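Local atomic coordinates of glutaconate CoA-transferase subunit A (Acidaminococcus fermentans, PDB entry 1POI), a protein that transfers coenzyme A from acetyl-CoA to glutaconate and (R)-2-hydroxyglutarate, a step in the fermentation of glutamate by the hydroxyglutarate pathway. Residues I135-R140 / P147-K152; I70-A75 / D103-M108; G128-W133 / F151-N156. One frame throughout, in Å; residues are numbered along the deposited sequence.

Contact 1 of 3, residues I135-R140 / P147-K152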
# COMPACT_ATOMS: atom_id res chain seq x y z
N ILE A 135 36.14 4.90 -33.90
CA ILE A 135 36.50 3.68 -34.60
C ILE A 135 36.31 4.03 -36.07
O ILE A 135 35.22 4.39 -36.50
CB ILE A 135 35.55 2.53 -34.23
CG1 ILE A 135 35.27 2.59 -32.73
CG2 ILE A 135 36.18 1.20 -34.66
CD1 ILE A 135 34.36 1.50 -32.19
N SER A 136 37.41 4.07 -36.80
CA SER A 136 37.37 4.41 -38.22
C SER A 136 36.61 3.37 -39.06
O SER A 136 36.43 2.20 -38.66
CB SER A 136 38.79 4.55 -38.74
OG SER A 136 39.47 3.31 -38.60
N LYS A 137 36.18 3.79 -40.25
CA LYS A 137 35.48 2.90 -41.16
C LYS A 137 36.40 1.72 -41.43
O LYS A 137 35.96 0.58 -41.43
CB LYS A 137 35.11 3.65 -42.46
CG LYS A 137 34.85 2.76 -43.68
CD LYS A 137 33.68 1.84 -43.50
CE LYS A 137 32.40 2.59 -43.69
NZ LYS A 137 32.34 3.22 -45.03
N GLU A 138 37.70 2.02 -41.53
CA GLU A 138 38.71 1.00 -41.79
C GLU A 138 38.78 -0.04 -40.68
O GLU A 138 38.86 -1.23 -40.95
CB GLU A 138 40.08 1.65 -42.02
CG GLU A 138 41.17 0.64 -42.37
CD GLU A 138 42.49 1.29 -42.79
OE1 GLU A 138 42.46 2.27 -43.57
OE2 GLU A 138 43.56 0.79 -42.35
N VAL A 139 38.76 0.41 -39.44
CA VAL A 139 38.80 -0.55 -38.35
C VAL A 139 37.45 -1.20 -38.15
O VAL A 139 37.38 -2.37 -37.86
CB VAL A 139 39.32 0.11 -37.04
CG1 VAL A 139 39.00 -0.77 -35.82
CG2 VAL A 139 40.84 0.32 -37.14
N ARG A 140 36.37 -0.45 -38.33
CA ARG A 140 35.02 -0.99 -38.15
C ARG A 140 34.74 -2.19 -39.06
O ARG A 140 34.10 -3.17 -38.63
CB ARG A 140 33.96 0.09 -38.41
CG ARG A 140 33.75 1.05 -37.25
CD ARG A 140 33.01 2.31 -37.71
NE ARG A 140 32.61 3.15 -36.59
CZ ARG A 140 31.65 2.84 -35.72
NH1 ARG A 140 30.96 1.70 -35.83
NH2 ARG A 140 31.39 3.66 -34.71
N PRO A 147 29.17 -1.78 -36.26
CA PRO A 147 28.67 -1.20 -37.51
C PRO A 147 29.82 -0.72 -38.37
O PRO A 147 30.85 -0.30 -37.83
CB PRO A 147 27.84 -0.02 -37.02
CG PRO A 147 27.22 -0.59 -35.81
CD PRO A 147 28.37 -1.30 -35.13
N ASP A 148 29.66 -0.78 -39.69
CA ASP A 148 30.71 -0.32 -40.59
C ASP A 148 30.69 1.17 -40.61
O ASP A 148 31.68 1.79 -40.95
CB ASP A 148 30.52 -0.86 -42.01
CG ASP A 148 30.87 -2.33 -42.14
OD1 ASP A 148 31.31 -2.99 -41.16
OD2 ASP A 148 30.70 -2.85 -43.26
N ASP A 149 29.55 1.76 -40.28
CA ASP A 149 29.40 3.22 -40.24
C ASP A 149 28.91 3.73 -38.89
O ASP A 149 27.97 3.16 -38.31
CB ASP A 149 28.43 3.70 -41.31
CG ASP A 149 28.99 3.56 -42.68
OD1 ASP A 149 29.78 4.44 -43.12
OD2 ASP A 149 28.65 2.57 -43.34
N LYS A 150 29.59 4.74 -38.36
CA LYS A 150 29.20 5.34 -37.11
C LYS A 150 27.81 5.98 -37.34
O LYS A 150 26.86 5.73 -36.59
CB LYS A 150 30.22 6.41 -36.70
CG LYS A 150 29.87 7.14 -35.42
CD LYS A 150 30.88 8.20 -35.07
CE LYS A 150 30.50 8.82 -33.74
NZ LYS A 150 31.61 9.54 -33.11
N PHE A 151 27.68 6.76 -38.41
CA PHE A 151 26.41 7.40 -38.75
C PHE A 151 26.39 7.70 -40.25
O PHE A 151 27.38 7.47 -40.95
CB PHE A 151 26.25 8.71 -37.94
CG PHE A 151 27.08 9.85 -38.45
CD1 PHE A 151 28.42 9.96 -38.10
CD2 PHE A 151 26.55 10.77 -39.33
CE1 PHE A 151 29.22 10.99 -38.62
CE2 PHE A 151 27.34 11.80 -39.87
CZ PHE A 151 28.67 11.91 -39.52
N LYS A 152 25.28 8.25 -40.72
CA LYS A 152 25.14 8.62 -42.13
C LYS A 152 24.19 9.80 -42.21
O LYS A 152 23.12 9.78 -41.60
CB LYS A 152 24.57 7.44 -42.91
CG LYS A 152 25.49 6.86 -43.96
CD LYS A 152 25.19 5.39 -44.20
CE LYS A 152 25.78 4.90 -45.53
NZ LYS A 152 27.26 5.15 -45.65
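Arg-140 reaches across to Pro-147 with a single well-formed bond: NH1 donates to Pro-147 O at 2.8 Å, with an N-H...O angle of 158°. The acceptor lies in the guanidinium plane, but the donor approaches from above the carbonyl plane. The rest of the guanidinium is occupied from within its own segment and from beyond. NE gives a weak bond to Ile-135 O (2.9 Å), while NH2 forms a salt bridge with Glu-98, whose carboxylate also takes the N-H of Ile-135. Held firmly through NH1 and NH2 and weakly through NE, the flat group probably has little freedom to rotate, and one of its faces is lined by the backbone of Asp-149 and Lys-150, with Lys-150 CA 3.6 Å above the plane. Its chain runs extended from CG to NE, which carries the charge away from the helix and alongside the loop.

Lys-137 makes the second, looser link. With bends at chi2, chi3 and chi4, the chain curls so that NZ stands 3.4 Å from Asp-149 OD1 in a salt bridge. The same oxygen has a long, weak ion pair with Lys-152 NZ at 3.6 Å, so one carboxylate sits between two lysines and probably offsets their mutual repulsion. Lys-150 NZ turns instead to Glu-98 and Asp-99 O.

Ser-136 is the N-cap, its OG accepting from Val-139 N at 3.1 Å and ordering the first turn. Arg-140 and Lys-137 together strap short helix 137-141 to the loop leading into strand 152-156, beside Trp-133 and strand 96-99, outermost of the parallel sheet within this chain.

Contact 2 of 3, residues I70-A75 / D103-M108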
# COMPACT_ATOMS: atom_id res chain seq x y z
N ILE A 70 31.32 1.39 -26.93
CA ILE A 70 30.55 2.51 -27.48
C ILE A 70 30.27 3.42 -26.28
O ILE A 70 29.53 3.07 -25.37
CB ILE A 70 29.21 2.03 -28.21
CG1 ILE A 70 29.46 0.79 -29.10
CG2 ILE A 70 28.65 3.15 -29.08
CD1 ILE A 70 30.56 0.95 -30.13
N ASN A 71 30.81 4.63 -26.35
CA ASN A 71 30.76 5.53 -25.22
C ASN A 71 30.06 6.88 -25.28
O ASN A 71 30.13 7.62 -26.29
CB ASN A 71 32.21 5.76 -24.78
CG ASN A 71 32.31 6.46 -23.47
OD1 ASN A 71 32.08 5.85 -22.42
ND2 ASN A 71 32.64 7.75 -23.51
N CYS A 72 29.46 7.23 -24.14
CA CYS A 72 28.78 8.52 -23.96
C CYS A 72 29.24 9.20 -22.66
O CYS A 72 29.46 10.41 -22.65
CB CYS A 72 27.25 8.39 -23.99
SG CYS A 72 26.48 7.41 -22.69
N TYR A 73 29.49 8.39 -21.62
CA TYR A 73 29.91 8.88 -20.31
C TYR A 73 30.36 7.72 -19.42
O TYR A 73 29.65 6.71 -19.31
CB TYR A 73 28.73 9.63 -19.66
CG TYR A 73 28.92 10.04 -18.22
CD1 TYR A 73 28.60 9.16 -17.18
CD2 TYR A 73 29.46 11.28 -17.90
CE1 TYR A 73 28.83 9.51 -15.84
CE2 TYR A 73 29.69 11.64 -16.58
CZ TYR A 73 29.37 10.75 -15.55
OH TYR A 73 29.64 11.10 -14.24
N THR A 74 31.53 7.86 -18.78
CA THR A 74 32.04 6.81 -17.88
C THR A 74 32.68 7.39 -16.61
O THR A 74 33.83 7.83 -16.63
CB THR A 74 33.08 5.90 -18.56
OG1 THR A 74 32.71 5.69 -19.93
CG2 THR A 74 33.13 4.54 -17.88
N ALA A 75 31.97 7.29 -15.48
CA ALA A 75 32.46 7.82 -14.21
C ALA A 75 31.65 7.28 -13.07
O ALA A 75 30.45 7.13 -13.18
CB ALA A 75 32.34 9.32 -14.19
N ASP A 103 22.32 10.98 -25.26
CA ASP A 103 20.95 11.01 -25.73
C ASP A 103 20.78 9.95 -26.81
O ASP A 103 19.90 9.08 -26.71
CB ASP A 103 20.66 12.40 -26.28
CG ASP A 103 21.15 13.49 -25.35
OD1 ASP A 103 20.94 13.34 -24.12
OD2 ASP A 103 21.77 14.47 -25.83
N VAL A 104 21.71 9.96 -27.76
CA VAL A 104 21.70 9.00 -28.86
C VAL A 104 21.82 7.57 -28.34
O VAL A 104 21.11 6.70 -28.82
CB VAL A 104 22.80 9.32 -29.88
CG1 VAL A 104 22.96 8.20 -30.89
CG2 VAL A 104 22.47 10.59 -30.58
N ILE A 105 22.67 7.33 -27.35
CA ILE A 105 22.82 5.99 -26.80
C ILE A 105 21.51 5.46 -26.19
O ILE A 105 21.12 4.32 -26.43
CB ILE A 105 23.93 5.94 -25.74
CG1 ILE A 105 25.29 6.19 -26.39
CG2 ILE A 105 23.91 4.57 -25.00
CD1 ILE A 105 25.96 4.95 -26.92
N TYR A 106 20.86 6.26 -25.36
CA TYR A 106 19.61 5.80 -24.75
C TYR A 106 18.56 5.65 -25.85
O TYR A 106 17.72 4.76 -25.78
CB TYR A 106 19.19 6.72 -23.59
CG TYR A 106 19.88 6.32 -22.30
CD1 TYR A 106 19.38 5.29 -21.53
CD2 TYR A 106 21.12 6.87 -21.95
CE1 TYR A 106 20.09 4.80 -20.45
CE2 TYR A 106 21.85 6.39 -20.87
CZ TYR A 106 21.33 5.35 -20.12
OH TYR A 106 22.07 4.80 -19.09
N MET A 107 18.63 6.47 -26.89
CA MET A 107 17.71 6.33 -28.01
C MET A 107 18.00 4.99 -28.72
O MET A 107 17.12 4.13 -28.82
CB MET A 107 17.85 7.49 -29.02
CG MET A 107 17.47 8.85 -28.47
SD MET A 107 15.74 9.38 -28.59
CE MET A 107 14.83 7.86 -28.40
N MET A 108 19.24 4.80 -29.17
CA MET A 108 19.65 3.58 -29.86
C MET A 108 19.08 2.33 -29.21
O MET A 108 18.52 1.48 -29.89
CB MET A 108 21.18 3.50 -29.92
CG MET A 108 21.79 4.56 -30.83
SD MET A 108 23.58 4.61 -30.85
CE MET A 108 23.97 2.93 -30.93
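Ile-105 supplies the whole helix side of the apolar contact, meeting two residues of 70-75 with successive carbons of one branch. Its CG1 lies 3.8 Å from Cys-72 CB and 4.1 Å from Cys-72 SG, and its terminal CD1 lies 3.9 Å from Ile-70 CG2. The latter methyl stands anti to the backbone N of Ile-70 and points to the helix, while the longer CG1-CD1 arm leads elsewhere (chi1 -44°). Leu-49 of strand 46-49 also touches both isoleucines and extends the apolar patch along the sheet.

The polar groups find partners within the helix, elsewhere in the chain or on another protein's chain. In the helix, Met-107 N and Met-108 N bond to Asp-103 O and Val-104 O. On the other segment, Asn-71 ND2 bonds to Asp-99, and Cys-72 hydrogen-bonds through its backbone to the chain of another protein.

This is helix-on-sheet packing in a Rossmann-like alpha/beta domain: helix 102-114, which follows strand 96-99, outermost of the parallel sheet within this chain, lies against the C-terminal end of strand 66-71. With all three touching residues buried, the contact rests on burial of apolar surface, with no polar bond between the two segments to fix their alignment.

Contact 3 of 3, residues G128-W133 / F151-N156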
# COMPACT_ATOMS: atom_id res chain seq x y z
N GLY A 128 31.75 17.83 -32.82
CA GLY A 128 32.86 16.97 -33.15
C GLY A 128 32.37 15.55 -33.08
O GLY A 128 33.08 14.65 -33.50
N LEU A 129 31.17 15.36 -32.56
CA LEU A 129 30.58 14.02 -32.47
C LEU A 129 30.22 13.45 -33.85
O LEU A 129 29.83 12.30 -33.96
CB LEU A 129 29.37 14.03 -31.54
CG LEU A 129 29.77 14.15 -30.07
CD1 LEU A 129 28.74 14.92 -29.29
CD2 LEU A 129 29.95 12.75 -29.51
N THR A 130 30.25 14.31 -34.88
CA THR A 130 30.00 13.89 -36.25
C THR A 130 31.28 14.14 -37.05
O THR A 130 31.57 13.45 -38.04
CB THR A 130 28.83 14.62 -36.93
OG1 THR A 130 29.03 16.05 -36.92
CG2 THR A 130 27.51 14.22 -36.32
N ASP A 131 32.05 15.12 -36.62
CA ASP A 131 33.29 15.43 -37.30
C ASP A 131 34.42 14.47 -36.96
O ASP A 131 35.48 14.57 -37.57
CB ASP A 131 33.75 16.85 -36.97
CG ASP A 131 32.83 17.91 -37.53
OD1 ASP A 131 31.60 17.66 -37.62
OD2 ASP A 131 33.34 19.00 -37.88
N GLU A 132 34.24 13.58 -35.98
CA GLU A 132 35.29 12.63 -35.59
C GLU A 132 34.76 11.23 -35.29
O GLU A 132 33.85 11.07 -34.48
CB GLU A 132 36.02 13.11 -34.32
CG GLU A 132 36.78 14.42 -34.40
CD GLU A 132 38.01 14.39 -35.32
OE1 GLU A 132 38.88 13.50 -35.17
OE2 GLU A 132 38.12 15.29 -36.17
N TRP A 133 35.35 10.21 -35.92
CA TRP A 133 34.97 8.82 -35.65
C TRP A 133 36.02 8.24 -34.71
O TRP A 133 37.22 8.42 -34.90
CB TRP A 133 34.96 7.97 -36.91
CG TRP A 133 33.85 8.25 -37.85
CD1 TRP A 133 33.28 9.47 -38.11
CD2 TRP A 133 33.20 7.31 -38.71
NE1 TRP A 133 32.33 9.34 -39.10
CE2 TRP A 133 32.27 8.02 -39.48
CE3 TRP A 133 33.34 5.93 -38.91
CZ2 TRP A 133 31.47 7.40 -40.45
CZ3 TRP A 133 32.54 5.32 -39.87
CH2 TRP A 133 31.62 6.05 -40.62
N PHE A 151 27.68 6.76 -38.41
CA PHE A 151 26.41 7.40 -38.75
C PHE A 151 26.39 7.70 -40.25
O PHE A 151 27.38 7.47 -40.95
CB PHE A 151 26.25 8.71 -37.94
CG PHE A 151 27.08 9.85 -38.45
CD1 PHE A 151 28.42 9.96 -38.10
CD2 PHE A 151 26.55 10.77 -39.33
CE1 PHE A 151 29.22 10.99 -38.62
CE2 PHE A 151 27.34 11.80 -39.87
CZ PHE A 151 28.67 11.91 -39.52
N LYS A 152 25.28 8.25 -40.72
CA LYS A 152 25.14 8.62 -42.13
C LYS A 152 24.19 9.80 -42.21
O LYS A 152 23.12 9.78 -41.60
CB LYS A 152 24.57 7.44 -42.91
CG LYS A 152 25.49 6.86 -43.96
CD LYS A 152 25.19 5.39 -44.20
CE LYS A 152 25.78 4.90 -45.53
NZ LYS A 152 27.26 5.15 -45.65
N TYR A 153 24.61 10.88 -42.86
CA TYR A 153 23.75 12.05 -43.01
C TYR A 153 22.75 11.75 -44.11
O TYR A 153 23.14 11.36 -45.21
CB TYR A 153 24.55 13.29 -43.42
CG TYR A 153 25.27 13.98 -42.30
CD1 TYR A 153 24.61 14.32 -41.13
CD2 TYR A 153 26.61 14.32 -42.43
CE1 TYR A 153 25.26 14.99 -40.10
CE2 TYR A 153 27.28 14.98 -41.41
CZ TYR A 153 26.60 15.32 -40.25
OH TYR A 153 27.25 15.98 -39.24
N ILE A 154 21.48 11.94 -43.84
CA ILE A 154 20.48 11.65 -44.85
C ILE A 154 19.51 12.79 -44.91
O ILE A 154 19.37 13.52 -43.94
CB ILE A 154 19.71 10.35 -44.51
CG1 ILE A 154 18.88 10.54 -43.23
CG2 ILE A 154 20.69 9.19 -44.36
CD1 ILE A 154 17.87 9.42 -42.97
N ASP A 155 18.86 12.96 -46.06
CA ASP A 155 17.88 14.02 -46.25
C ASP A 155 16.64 13.71 -45.42
O ASP A 155 16.35 12.55 -45.13
CB ASP A 155 17.44 14.09 -47.73
CG ASP A 155 18.61 14.22 -48.70
OD1 ASP A 155 19.39 13.25 -48.83
OD2 ASP A 155 18.73 15.28 -49.37
N ASN A 156 15.91 14.73 -45.01
CA ASN A 156 14.68 14.50 -44.27
C ASN A 156 13.64 14.41 -45.41
O ASN A 156 13.35 15.40 -46.09
CB ASN A 156 14.40 15.68 -43.33
CG ASN A 156 13.10 15.50 -42.58
OD1 ASN A 156 12.32 14.60 -42.87
ND2 ASN A 156 12.87 16.35 -41.61
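The ring of Phe-151 has the methyl of Thr-130 over one face: CG2 stands 4.3 Å from the ring centroid and only 17° off the normal, a CH-pi contact offset toward the rim. At the edge of the same ring, in its plane, lies Tyr-153 CG, and in return Phe-151 CE2 sits 3.4 Å above the centre of the Tyr-153 ring, so these two aromatics are edge-to-face. Trp-133 approaches obliquely. The centroid of its five-membered ring is 5.7 Å from that of Phe-151, the planes inclined at 53°, with Trp-133 NE1 and Phe-151 CE1 the nearest pair at 3.6 Å. Phe-151 swings its CG between backbone N and carbonyl carbon (chi1 76°), which brings the CE1-CZ side of the ring up to Thr-130, where CZ comes 3.8 Å from Thr-130 CB.

The cluster pins the short helix 128-131 to strand 152-156, an outer strand, within this chain, of a small antiparallel sheet, where it pairs with strand 162-168. Val-165 of that strand touches both Phe-151 and Tyr-153.

The hydroxyls Thr-130 OG1 and Tyr-153 OH are 2.9 Å apart, at hydrogen-bonding distance. Asp-131 OD1, at 3.1 Å, and Ser-127 O also lie within bonding reach of Thr-130 OG1, so its one proton has more than one possible acceptor. Farther along the strand, Ile-154 packs on Pro-157 of the second subunit, another copy of this protein.

Contacts 1 and 3 form one continuous region, their centres 11 Å apart, and share Phe-151 and Lys-152. Lys-150 of contact 1 ties them together: its NZ is 3.0 Å from Glu-132 O, probably a hydrogen bond, while its backbone N lies 3.3 Å from Trp-133 CH2. Contact 2 closes earlier in the chain and stands apart, 17 Å from contact 1 and 16 Å from contact 3 between centres, with nearest atoms about 4 and 6 Å away. Asp-99 links contacts 1 and 2, its OD1 accepting from Asn-71 ND2 and its backbone O from Lys-150 NZ. Contacts 2 and 3 both border a chain of another protein; the catalytic glutamate of this enzyme belongs to the smaller subunit, outside these contacts.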